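Local coordinates for protein putative retaining b-glycosidase (Saccharophagus degradans, PDB 5A95) that hydrolyses mixed-linkage beta-glucans as a licheninase-type glycoside hydrolase of family 5 (GH5_26), probably with retention of configuration, at residues Leu208-Ile213 against Ile244-Ile249. The protein carries 1 engineered substitution. Numbering follows the deposited sequence.
Sequences LNESLI and IEREGI
E210 on helix 202-219 reaches across to I244, E245 and R246, in the loop before strand 250-252. Its CB lies 3.8 Å from R246 NH2, over one guanidinium face, toward its rim. CG comes next, 4.0 Å from I244 CG2. Beyond CG the chain runs extended (chi2 168°), carrying the carboxylate out to the loop backbone. There OE2 accepts a nearly straight hydrogen bond from E245 N (2.9 Å, 168°) on its anti side, somewhat out of the carboxylate plane. OE1 takes a water that also donates to E245 OE2. The carboxylate stacks nearly parallel to the R246 guanidinium, but no N-H points at it. K206 forms salt bridges with both E210 and E245, probably easing their closeness. R246 NH1 bonds to E245 O, while NE pairs with D214. With an alanine in place of E210, E245 N would probably lose its acceptor and K206 one of its two acid partners. Deeper in, I213 CD1 packs on I244 CG2 (3.7 Å) and meets I249 CD1 tip to tip (3.8 Å). The contact joins an outer helix of the family 5 (beta/alpha)8 barrel to this loop, with an inverse gamma turn centred on E245.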
loop_
_atom_site.group_PDB
_atom_site.type_symbol
_atom_site.label_atom_id
_atom_site.label_comp_id
_atom_site.label_asym_id
_atom_site.label_seq_id
_atom_site.Cartn_x
_atom_site.Cartn_y
_atom_site.Cartn_z
ATOM N N LEU A 208 -16.097 1.224 -2.109
ATOM C CA LEU A 208 -14.941 2.074 -2.275
ATOM C C LEU A 208 -15.342 3.468 -2.795
ATOM O O LEU A 208 -14.811 4.489 -2.336
ATOM C CB LEU A 208 -13.881 1.382 -3.124
ATOM C CG LEU A 208 -12.579 2.124 -3.306
ATOM C CD1 LEU A 208 -11.931 2.574 -1.997
ATOM C CD2 LEU A 208 -11.612 1.246 -4.073
ATOM N N ASN A 209 -16.271 3.505 -3.747
ATOM C CA ASN A 209 -16.762 4.797 -4.188
ATOM C C ASN A 209 -17.440 5.572 -3.052
ATOM O O ASN A 209 -17.225 6.791 -2.939
ATOM C CB ASN A 209 -17.716 4.689 -5.381
ATOM C CG ASN A 209 -16.988 4.534 -6.684
ATOM O OD1 ASN A 209 -16.756 5.493 -7.395
ATOM N ND2 ASN A 209 -16.558 3.324 -6.975
ATOM N N GLU A 210 -18.222 4.875 -2.236
ATOM C CA GLU A 210 -18.857 5.520 -1.077
ATOM C C GLU A 210 -17.810 6.077 -0.113
ATOM O O GLU A 210 -18.001 7.147 0.473
ATOM C CB GLU A 210 -19.829 4.567 -0.390
ATOM C CG GLU A 210 -21.080 4.353 -1.202
ATOM C CD GLU A 210 -21.978 3.219 -0.769
ATOM O OE1 GLU A 210 -21.601 2.460 0.152
ATOM O OE2 GLU A 210 -23.064 3.075 -1.393
ATOM N N SER A 211 -16.694 5.383 0.021
ATOM C CA SER A 211 -15.620 5.853 0.882
ATOM C C SER A 211 -14.987 7.127 0.354
ATOM O O SER A 211 -14.733 8.073 1.093
ATOM C CB SER A 211 -14.576 4.740 1.045
ATOM O OG SER A 211 -13.555 5.089 1.962
ATOM N N LEU A 212 -14.722 7.168 -0.947
ATOM C CA LEU A 212 -14.208 8.374 -1.565
ATOM C C LEU A 212 -15.220 9.539 -1.424
ATOM O O LEU A 212 -14.840 10.666 -1.116
ATOM C CB LEU A 212 -13.869 8.141 -3.040
ATOM C CG LEU A 212 -12.700 7.173 -3.313
ATOM C CD1 LEU A 212 -12.573 6.869 -4.782
ATOM C CD2 LEU A 212 -11.405 7.718 -2.780
ATOM N N ILE A 213 -16.491 9.264 -1.700
ATOM C CA ILE A 213 -17.541 10.274 -1.585
ATOM C C ILE A 213 -17.594 10.835 -0.166
ATOM O O ILE A 213 -17.735 12.045 0.022
ATOM C CB ILE A 213 -18.897 9.703 -2.026
ATOM C CG1 ILE A 213 -18.885 9.468 -3.551
ATOM C CG2 ILE A 213 -20.020 10.666 -1.656
ATOM C CD1 ILE A 213 -19.939 8.497 -4.007
ATOM N N ILE A 244 -25.250 3.646 -5.454
ATOM C CA ILE A 244 -24.486 4.340 -4.428
ATOM C C ILE A 244 -25.454 4.992 -3.449
ATOM O O ILE A 244 -26.394 5.699 -3.860
ATOM C CB ILE A 244 -23.639 5.445 -5.081
ATOM C CG1 ILE A 244 -22.636 4.879 -6.064
ATOM C CG2 ILE A 244 -22.989 6.349 -4.042
ATOM C CD1 ILE A 244 -21.541 4.079 -5.444
ATOM N N GLU A 245 -25.238 4.765 -2.156
ATOM C CA GLU A 245 -26.190 5.204 -1.134
ATOM C C GLU A 245 -25.850 6.598 -0.608
ATOM O O GLU A 245 -25.684 6.774 0.601
ATOM C CB GLU A 245 -26.255 4.157 -0.010
ATOM C CG GLU A 245 -26.864 2.842 -0.487
ATOM C CD GLU A 245 -26.892 1.816 0.609
ATOM O OE1 GLU A 245 -27.779 1.941 1.450
ATOM O OE2 GLU A 245 -26.060 0.900 0.630
ATOM N N ARG A 246 -25.742 7.562 -1.519
ATOM C CA ARG A 246 -25.460 8.933 -1.173
ATOM C C ARG A 246 -26.290 9.804 -2.117
ATOM O O ARG A 246 -26.605 9.393 -3.226
ATOM C CB ARG A 246 -23.953 9.245 -1.355
ATOM C CG ARG A 246 -23.003 8.310 -0.602
ATOM C CD ARG A 246 -23.012 8.561 0.884
ATOM N NE ARG A 246 -22.016 7.788 1.633
ATOM C CZ ARG A 246 -22.190 6.537 2.081
ATOM N NH1 ARG A 246 -23.286 5.859 1.808
ATOM N NH2 ARG A 246 -21.265 5.967 2.814
ATOM N N GLU A 247 -26.655 10.991 -1.663
ATOM C CA GLU A 247 -27.329 11.981 -2.479
ATOM C C GLU A 247 -26.325 12.740 -3.338
ATOM O O GLU A 247 -25.138 12.826 -3.017
ATOM C CB GLU A 247 -28.062 13.001 -1.594
ATOM C CG GLU A 247 -29.191 12.448 -0.745
ATOM C CD GLU A 247 -30.462 12.211 -1.529
ATOM O OE1 GLU A 247 -30.750 13.001 -2.472
ATOM O OE2 GLU A 247 -31.164 11.227 -1.203
ATOM N N GLY A 248 -26.824 13.324 -4.417
ATOM C CA GLY A 248 -26.082 14.265 -5.226
ATOM C C GLY A 248 -25.042 13.675 -6.160
ATOM O O GLY A 248 -24.147 14.379 -6.576
ATOM N N ILE A 249 -25.245 12.409 -6.513
ATOM C CA ILE A 249 -24.347 11.582 -7.338
ATOM C C ILE A 249 -24.831 11.588 -8.773
ATOM O O ILE A 249 -26.035 11.481 -9.028
ATOM C CB ILE A 249 -24.386 10.079 -6.804
ATOM C CG1 ILE A 249 -24.063 10.058 -5.308
ATOM C CG2 ILE A 249 -23.483 9.125 -7.551
ATOM C CD1 ILE A 249 -22.790 10.784 -4.975
HETATM O O HOH W 1 -23.717 1.485 1.942
#